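Long-range contacts in phospholethanolamine N-methyltransferase 2 (Haemonchus contortus, PDB 4KRI), which probably methylates phosphomonomethylethanolamine with S-adenosylmethionine as methyl donor, a late step on the route to phosphocholine: residues A[100-105]-A[157-162]; A[139-144]-A[275-280]. All coordinates share one frame; numbering follows the deposited sequence.

Contact 1. Residues A[100-105]-A[157-162]; sequences LILRQD and FIWTLM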
loop_
_atom_site.group_PDB
_atom_site.type_symbol
_atom_site.label_atom_id
_atom_site.label_comp_id
_atom_site.label_asym_id
_atom_site.label_seq_id
_atom_site.Cartn_x
_atom_site.Cartn_y
_atom_site.Cartn_z
ATOM N N LEU A 100 -16.768 7.120 -5.091
ATOM C CA LEU A 100 -17.445 6.060 -4.347
ATOM C C LEU A 100 -16.639 5.740 -3.113
ATOM O O LEU A 100 -15.464 5.405 -3.212
ATOM C CB LEU A 100 -17.583 4.788 -5.197
ATOM C CG LEU A 100 -18.029 3.507 -4.478
ATOM C CD1 LEU A 100 -19.430 3.650 -3.865
ATOM C CD2 LEU A 100 -18.004 2.337 -5.448
ATOM N N ILE A 101 -17.271 5.850 -1.948
ATOM C CA ILE A 101 -16.680 5.398 -0.697
ATOM C C ILE A 101 -17.468 4.165 -0.283
ATOM O O ILE A 101 -18.663 4.248 -0.008
ATOM C CB ILE A 101 -16.802 6.473 0.405
ATOM C CG1 ILE A 101 -16.112 7.780 -0.020
ATOM C CG2 ILE A 101 -16.218 5.957 1.719
ATOM C CD1 ILE A 101 -14.598 7.629 -0.353
ATOM N N LEU A 102 -16.812 3.010 -0.267
ATOM C CA LEU A 102 -17.504 1.763 -0.021
ATOM C C LEU A 102 -16.923 1.100 1.217
ATOM O O LEU A 102 -15.740 0.780 1.257
ATOM C CB LEU A 102 -17.369 0.829 -1.232
ATOM C CG LEU A 102 -17.767 -0.634 -0.992
ATOM C CD1 LEU A 102 -19.248 -0.759 -0.838
ATOM C CD2 LEU A 102 -17.273 -1.522 -2.126
ATOM N N ARG A 103 -17.756 0.913 2.233
ATOM C CA ARG A 103 -17.323 0.269 3.461
ATOM C C ARG A 103 -17.984 -1.098 3.544
ATOM O O ARG A 103 -19.210 -1.215 3.509
ATOM C CB ARG A 103 -17.731 1.117 4.677
ATOM C CG ARG A 103 -17.244 0.612 6.058
ATOM C CD ARG A 103 -18.085 -0.558 6.592
ATOM N NE ARG A 103 -17.777 -0.860 7.986
ATOM C CZ ARG A 103 -18.413 -0.329 9.026
ATOM N NH1 ARG A 103 -19.413 0.529 8.849
ATOM N NH2 ARG A 103 -18.052 -0.666 10.252
ATOM N N GLN A 104 -17.172 -2.136 3.666
ATOM C CA GLN A 104 -17.696 -3.476 3.840
ATOM C C GLN A 104 -16.776 -4.258 4.754
ATOM O O GLN A 104 -15.567 -4.317 4.515
ATOM C CB GLN A 104 -17.822 -4.174 2.483
ATOM C CG GLN A 104 -18.439 -5.562 2.548
ATOM C CD GLN A 104 -19.897 -5.534 2.956
ATOM O OE1 GLN A 104 -20.651 -4.642 2.560
ATOM N NE2 GLN A 104 -20.302 -6.511 3.767
ATOM N N ASP A 105 -17.353 -4.861 5.796
ATOM C CA ASP A 105 -16.595 -5.708 6.721
ATOM C C ASP A 105 -16.362 -7.082 6.097
ATOM O O ASP A 105 -17.319 -7.749 5.690
ATOM C CB ASP A 105 -17.370 -5.846 8.028
ATOM C CG ASP A 105 -16.635 -6.663 9.069
ATOM O OD1 ASP A 105 -15.403 -6.856 8.951
ATOM O OD2 ASP A 105 -17.306 -7.106 10.021
ATOM N N PHE A 157 -13.097 -2.976 5.767
ATOM C CA PHE A 157 -12.416 -2.150 4.751
ATOM C C PHE A 157 -13.241 -0.995 4.181
ATOM O O PHE A 157 -14.462 -1.067 4.124
ATOM C CB PHE A 157 -11.927 -3.043 3.616
ATOM C CG PHE A 157 -10.876 -4.020 4.042
ATOM C CD1 PHE A 157 -9.600 -3.583 4.354
ATOM C CD2 PHE A 157 -11.177 -5.370 4.163
ATOM C CE1 PHE A 157 -8.614 -4.479 4.744
ATOM C CE2 PHE A 157 -10.207 -6.277 4.564
ATOM C CZ PHE A 157 -8.918 -5.827 4.853
ATOM N N ILE A 158 -12.548 0.064 3.770
ATOM C CA ILE A 158 -13.146 1.191 3.061
ATOM C C ILE A 158 -12.409 1.344 1.742
ATOM O O ILE A 158 -11.202 1.574 1.733
ATOM C CB ILE A 158 -12.961 2.496 3.829
ATOM C CG1 ILE A 158 -13.547 2.370 5.241
ATOM C CG2 ILE A 158 -13.624 3.662 3.074
ATOM C CD1 ILE A 158 -13.085 3.483 6.177
ATOM N N TRP A 159 -13.120 1.218 0.629
ATOM C CA TRP A 159 -12.511 1.514 -0.668
ATOM C C TRP A 159 -12.828 2.946 -1.040
ATOM O O TRP A 159 -13.951 3.399 -0.867
ATOM C CB TRP A 159 -13.083 0.599 -1.769
ATOM C CG TRP A 159 -12.574 -0.806 -1.768
ATOM C CD1 TRP A 159 -11.609 -1.332 -2.583
ATOM C CD2 TRP A 159 -13.022 -1.878 -0.938
ATOM N NE1 TRP A 159 -11.429 -2.672 -2.300
ATOM C CE2 TRP A 159 -12.281 -3.026 -1.289
ATOM C CE3 TRP A 159 -13.979 -1.981 0.078
ATOM C CZ2 TRP A 159 -12.468 -4.260 -0.661
ATOM C CZ3 TRP A 159 -14.159 -3.199 0.700
ATOM C CH2 TRP A 159 -13.405 -4.322 0.330
ATOM N N THR A 160 -11.846 3.651 -1.579
ATOM C CA THR A 160 -12.078 4.969 -2.161
ATOM C C THR A 160 -11.804 4.817 -3.647
ATOM O O THR A 160 -10.681 4.502 -4.025
ATOM C CB THR A 160 -11.089 6.013 -1.588
ATOM O OG1 THR A 160 -11.302 6.156 -0.172
ATOM C CG2 THR A 160 -11.321 7.372 -2.239
ATOM N N LEU A 161 -12.823 5.035 -4.480
ATOM C CA LEU A 161 -12.702 4.860 -5.938
ATOM C C LEU A 161 -13.310 6.068 -6.633
ATOM O O LEU A 161 -14.171 6.734 -6.067
ATOM C CB LEU A 161 -13.468 3.601 -6.366
ATOM C CG LEU A 161 -13.142 2.293 -5.638
ATOM C CD1 LEU A 161 -14.187 1.223 -5.965
ATOM C CD2 LEU A 161 -11.757 1.806 -6.008
ATOM N N MET A 162 -12.872 6.356 -7.858
ATOM C CA MET A 162 -13.402 7.505 -8.589
ATOM C C MET A 162 -13.878 7.078 -9.970
ATOM O O MET A 162 -13.188 6.320 -10.658
ATOM C CB MET A 162 -12.305 8.576 -8.716
ATOM C CG MET A 162 -12.752 9.872 -9.374
ATOM S SD MET A 162 -11.606 11.251 -9.077
ATOM C CE MET A 162 -10.321 10.400 -8.140
#

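Contact 2. Residues A[139-144]-A[275-280]; sequences YAVNEV and YAVCDA. With SAH (S-adenosyl-L-homocysteine), chain D.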
loop_
_atom_site.group_PDB
_atom_site.type_symbol
_atom_site.label_atom_id
_atom_site.label_comp_id
_atom_site.label_asym_id
_atom_site.label_seq_id
_atom_site.Cartn_x
_atom_site.Cartn_y
_atom_site.Cartn_z
ATOM N N TYR A 139 -8.176 4.529 -5.780
ATOM C CA TYR A 139 -7.463 5.484 -4.936
ATOM C C TYR A 139 -6.842 4.831 -3.695
ATOM O O TYR A 139 -5.640 4.970 -3.458
ATOM C CB TYR A 139 -8.351 6.667 -4.534
ATOM C CG TYR A 139 -7.604 7.693 -3.720
ATOM C CD1 TYR A 139 -6.744 8.603 -4.328
ATOM C CD2 TYR A 139 -7.740 7.746 -2.341
ATOM C CE1 TYR A 139 -6.043 9.537 -3.576
ATOM C CE2 TYR A 139 -7.047 8.678 -1.587
ATOM C CZ TYR A 139 -6.210 9.571 -2.203
ATOM O OH TYR A 139 -5.530 10.491 -1.429
ATOM N N ALA A 140 -7.648 4.148 -2.891
ATOM C CA ALA A 140 -7.117 3.508 -1.688
ATOM C C ALA A 140 -8.049 2.458 -1.118
ATOM O O ALA A 140 -9.242 2.439 -1.412
ATOM C CB ALA A 140 -6.797 4.550 -0.609
ATOM N N VAL A 141 -7.481 1.578 -0.305
ATOM C CA VAL A 141 -8.267 0.753 0.602
ATOM C C VAL A 141 -7.738 1.038 1.994
ATOM O O VAL A 141 -6.540 0.903 2.250
ATOM C CB VAL A 141 -8.087 -0.749 0.351
ATOM C CG1 VAL A 141 -9.075 -1.539 1.247
ATOM C CG2 VAL A 141 -8.312 -1.092 -1.110
ATOM N N ASN A 142 -8.624 1.452 2.888
ATOM C CA ASN A 142 -8.249 1.680 4.273
ATOM C C ASN A 142 -8.960 0.711 5.191
ATOM O O ASN A 142 -9.967 0.105 4.816
ATOM C CB ASN A 142 -8.618 3.097 4.713
ATOM C CG ASN A 142 -7.707 4.148 4.121
ATOM O OD1 ASN A 142 -6.573 4.338 4.584
ATOM N ND2 ASN A 142 -8.211 4.871 3.119
ATOM N N GLU A 143 -8.437 0.575 6.401
ATOM C CA GLU A 143 -9.160 -0.149 7.445
ATOM C C GLU A 143 -10.037 0.811 8.223
ATOM O O GLU A 143 -9.638 1.955 8.475
ATOM C CB GLU A 143 -8.184 -0.792 8.434
ATOM C CG GLU A 143 -7.251 -1.823 7.826
ATOM C CD GLU A 143 -6.262 -2.351 8.852
ATOM O OE1 GLU A 143 -5.388 -1.568 9.263
ATOM O OE2 GLU A 143 -6.369 -3.524 9.288
ATOM N N VAL A 144 -11.217 0.336 8.627
ATOM C CA VAL A 144 -12.041 1.075 9.571
ATOM C C VAL A 144 -11.356 1.024 10.933
ATOM O O VAL A 144 -11.195 -0.052 11.515
ATOM C CB VAL A 144 -13.447 0.454 9.707
ATOM C CG1 VAL A 144 -14.287 1.250 10.718
ATOM C CG2 VAL A 144 -14.123 0.435 8.359
ATOM N N TYR A 275 -2.764 -0.743 8.355
ATOM C CA TYR A 275 -2.295 -0.830 6.971
ATOM C C TYR A 275 -3.259 -0.142 6.001
ATOM O O TYR A 275 -4.452 -0.027 6.284
ATOM C CB TYR A 275 -2.174 -2.300 6.563
ATOM C CG TYR A 275 -1.119 -3.101 7.297
ATOM C CD1 TYR A 275 0.216 -2.728 7.258
ATOM C CD2 TYR A 275 -1.458 -4.249 7.998
ATOM C CE1 TYR A 275 1.196 -3.476 7.907
ATOM C CE2 TYR A 275 -0.481 -5.007 8.653
ATOM C CZ TYR A 275 0.827 -4.607 8.615
ATOM O OH TYR A 275 1.781 -5.380 9.254
ATOM N N ALA A 276 -2.745 0.313 4.853
ATOM C CA ALA A 276 -3.602 0.861 3.790
ATOM C C ALA A 276 -3.017 0.483 2.437
ATOM O O ALA A 276 -1.797 0.449 2.288
ATOM C CB ALA A 276 -3.718 2.390 3.895
ATOM N N VAL A 277 -3.873 0.149 1.471
ATOM C CA VAL A 277 -3.407 -0.029 0.100
ATOM C C VAL A 277 -3.465 1.342 -0.568
ATOM O O VAL A 277 -4.534 1.945 -0.652
ATOM C CB VAL A 277 -4.328 -0.975 -0.691
ATOM C CG1 VAL A 277 -3.733 -1.278 -2.062
ATOM C CG2 VAL A 277 -4.556 -2.261 0.077
ATOM N N CYS A 278 -2.322 1.841 -1.027
ATOM C CA CYS A 278 -2.291 3.111 -1.765
ATOM C C CYS A 278 -0.924 3.319 -2.349
ATOM O O CYS A 278 0.017 2.619 -1.998
ATOM C CB CYS A 278 -2.645 4.297 -0.865
ATOM S SG CYS A 278 -1.518 4.537 0.563
ATOM N N ASP A 279 -0.835 4.273 -3.266
ATOM C CA ASP A 279 0.428 4.646 -3.888
ATOM C C ASP A 279 0.982 5.795 -3.050
ATOM O O ASP A 279 0.362 6.850 -2.941
ATOM C CB ASP A 279 0.174 5.091 -5.332
ATOM C CG ASP A 279 1.453 5.415 -6.084
ATOM O OD1 ASP A 279 2.457 5.796 -5.443
ATOM O OD2 ASP A 279 1.449 5.302 -7.330
ATOM N N ALA A 280 2.138 5.576 -2.435
ATOM C CA ALA A 280 2.691 6.539 -1.483
ATOM C C ALA A 280 3.062 7.876 -2.136
ATOM O O ALA A 280 3.248 8.881 -1.450
ATOM C CB ALA A 280 3.892 5.937 -0.757
HETATM N N SAH D . 9.487 -3.115 3.371
HETATM C CA SAH D . 9.113 -4.546 3.231
HETATM C CB SAH D . 8.699 -4.850 1.738
HETATM C CG SAH D . 9.788 -4.773 0.674
HETATM S SD SAH D . 9.149 -5.097 -1.000
HETATM C C SAH D . 10.162 -5.437 3.768
HETATM O O SAH D . 11.144 -4.968 4.325
HETATM O OXT SAH D . 9.935 -6.633 3.856
HETATM C "C5'" SAH D . 8.740 -3.510 -1.751
HETATM C "C4'" SAH D . 7.387 -3.095 -1.602
HETATM O "O4'" SAH D . 7.273 -1.720 -2.056
HETATM C "C3'" SAH D . 6.500 -3.875 -2.495
HETATM O "O3'" SAH D . 5.541 -4.542 -1.704
HETATM C "C2'" SAH D . 5.852 -2.896 -3.368
HETATM O "O2'" SAH D . 4.506 -3.209 -3.640
HETATM C "C1'" SAH D . 5.993 -1.626 -2.594
HETATM N N9 SAH D . 5.816 -0.395 -3.440
HETATM C C8 SAH D . 6.484 -0.083 -4.574
HETATM N N7 SAH D . 6.081 1.127 -4.975
HETATM C C5 SAH D . 5.176 1.596 -4.092
HETATM C C6 SAH D . 4.439 2.785 -4.014
HETATM N N6 SAH D . 4.555 3.769 -4.972
HETATM N N1 SAH D . 3.597 2.938 -2.969
HETATM C C2 SAH D . 3.466 1.995 -2.030
HETATM N N3 SAH D . 4.166 0.847 -2.073
HETATM C C4 SAH D . 5.011 0.618 -3.095
HETATM O O HOH W 1 -3.230 5.223 -4.695
HETATM O O HOH W 2 -6.004 2.177 6.698
#

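Contact 1. Residues A[100-105]-A[157-162]
An antiparallel strand pair in the N-terminal part of the chain joins L100 to L161, L102 to W159 and Q104 to F157 as hydrogen-bonded pairs, with I101–T160 and R103–I158 as the non-hydrogen-bonded pairs in between. Six backbone bonds link them; the shortest runs from W159 N to L102 O at 2.7 Å. On the face with the tryptophan, L100 and L161 lie side by side, and L100 CD2 lies 4.0 Å from L161 CD1. L102 lies alongside W159 in the same way, L102 CD2 4.0 Å from W159 CE3. The indole also turns its CE3 edge to L102 O, 3.5 Å away and in the ring plane. On the other face I101 CD1, turned by chi2 of -58°, reaches T160 OG1 at 3.6 Å, while I101 CG2 meets I158 CG2 at 3.7 Å. The polar ends bond to residues beyond the pair: R103 forms a salt bridge with D156 and a hydrogen bond with N70, Q104 NE2 hydrogen-bonds D74, and W159 NE1 hydrogen-bonds T119. Helix 114-124 packs on the L102 and W159 face and helix 5-18 on the R103 and I158 face, while strands 64-70 and 132-143 pair with the outer edges of 98-105 and 156-166.

Contact 2. Residues A[139-144]-A[275-280]
A carboxylate takes the place of a backbone carbonyl where E143 OE1 accepts the N-H of Y275, with OE1 2.9 Å from Y275 N. The E143 side chain, extended beyond CG, carries OE1 to this N-H. The bond is fairly straight at its hydrogen (163°), but Y275 N stands above the carboxylate plane, 44° out of it. One water bonds N142 OD1, E143 N and Y275 O together, donating to both oxygens and accepting from the nitrogen. Regular pairing is confined to V141 and V277: V141 N to V277 O is 3.0 Å, V277 N to V141 O is 2.9 Å, and the side chains lie side by side with V141 CB 3.9 Å from V277 CG2. This short antiparallel pairing joins strand 132-143, in the N-terminal family region, to strand 273-277 of the Rossmann-like methyltransferase domain. On its other edge strand 132-143 carries a classic beta bulge, Y139 and A140 both facing T160. A second water accepts from D279 N and donates to Y139 O. Past the strand, the chain reads the adenine of S-adenosylhomocysteine. The ligand's N6 donates to D279 OD1 at 3.0 Å. A280 N donates to the ligand's N1 at 3.1 Å, almost straight at 177°. D279 OD1 also accepts from C281 N, while helix 255-268 packs against Y275 and V277.

The two contacts are neighbours, their centres about 10 Å apart, because strands 156-166 and 132-143 pair directly: I158 N lies 2.8 Å from N142 O in a probable hydrogen bond, and W159 CD1 packs 3.6 Å from V141 CG2. Across the strands the order is therefore 98-105, 156-166, 132-143 and 273-277. Along the chain the segments alternate, 100-105 and 139-144 coming before 157-162 and 275-280. Contact 1 stays within the N-terminal family region, whereas contact 2 connects it to the methyltransferase domain. A chain of paired strands thus leads from the N-terminal region to the segment that binds S-adenosylhomocysteine, though the step between the two regions is short.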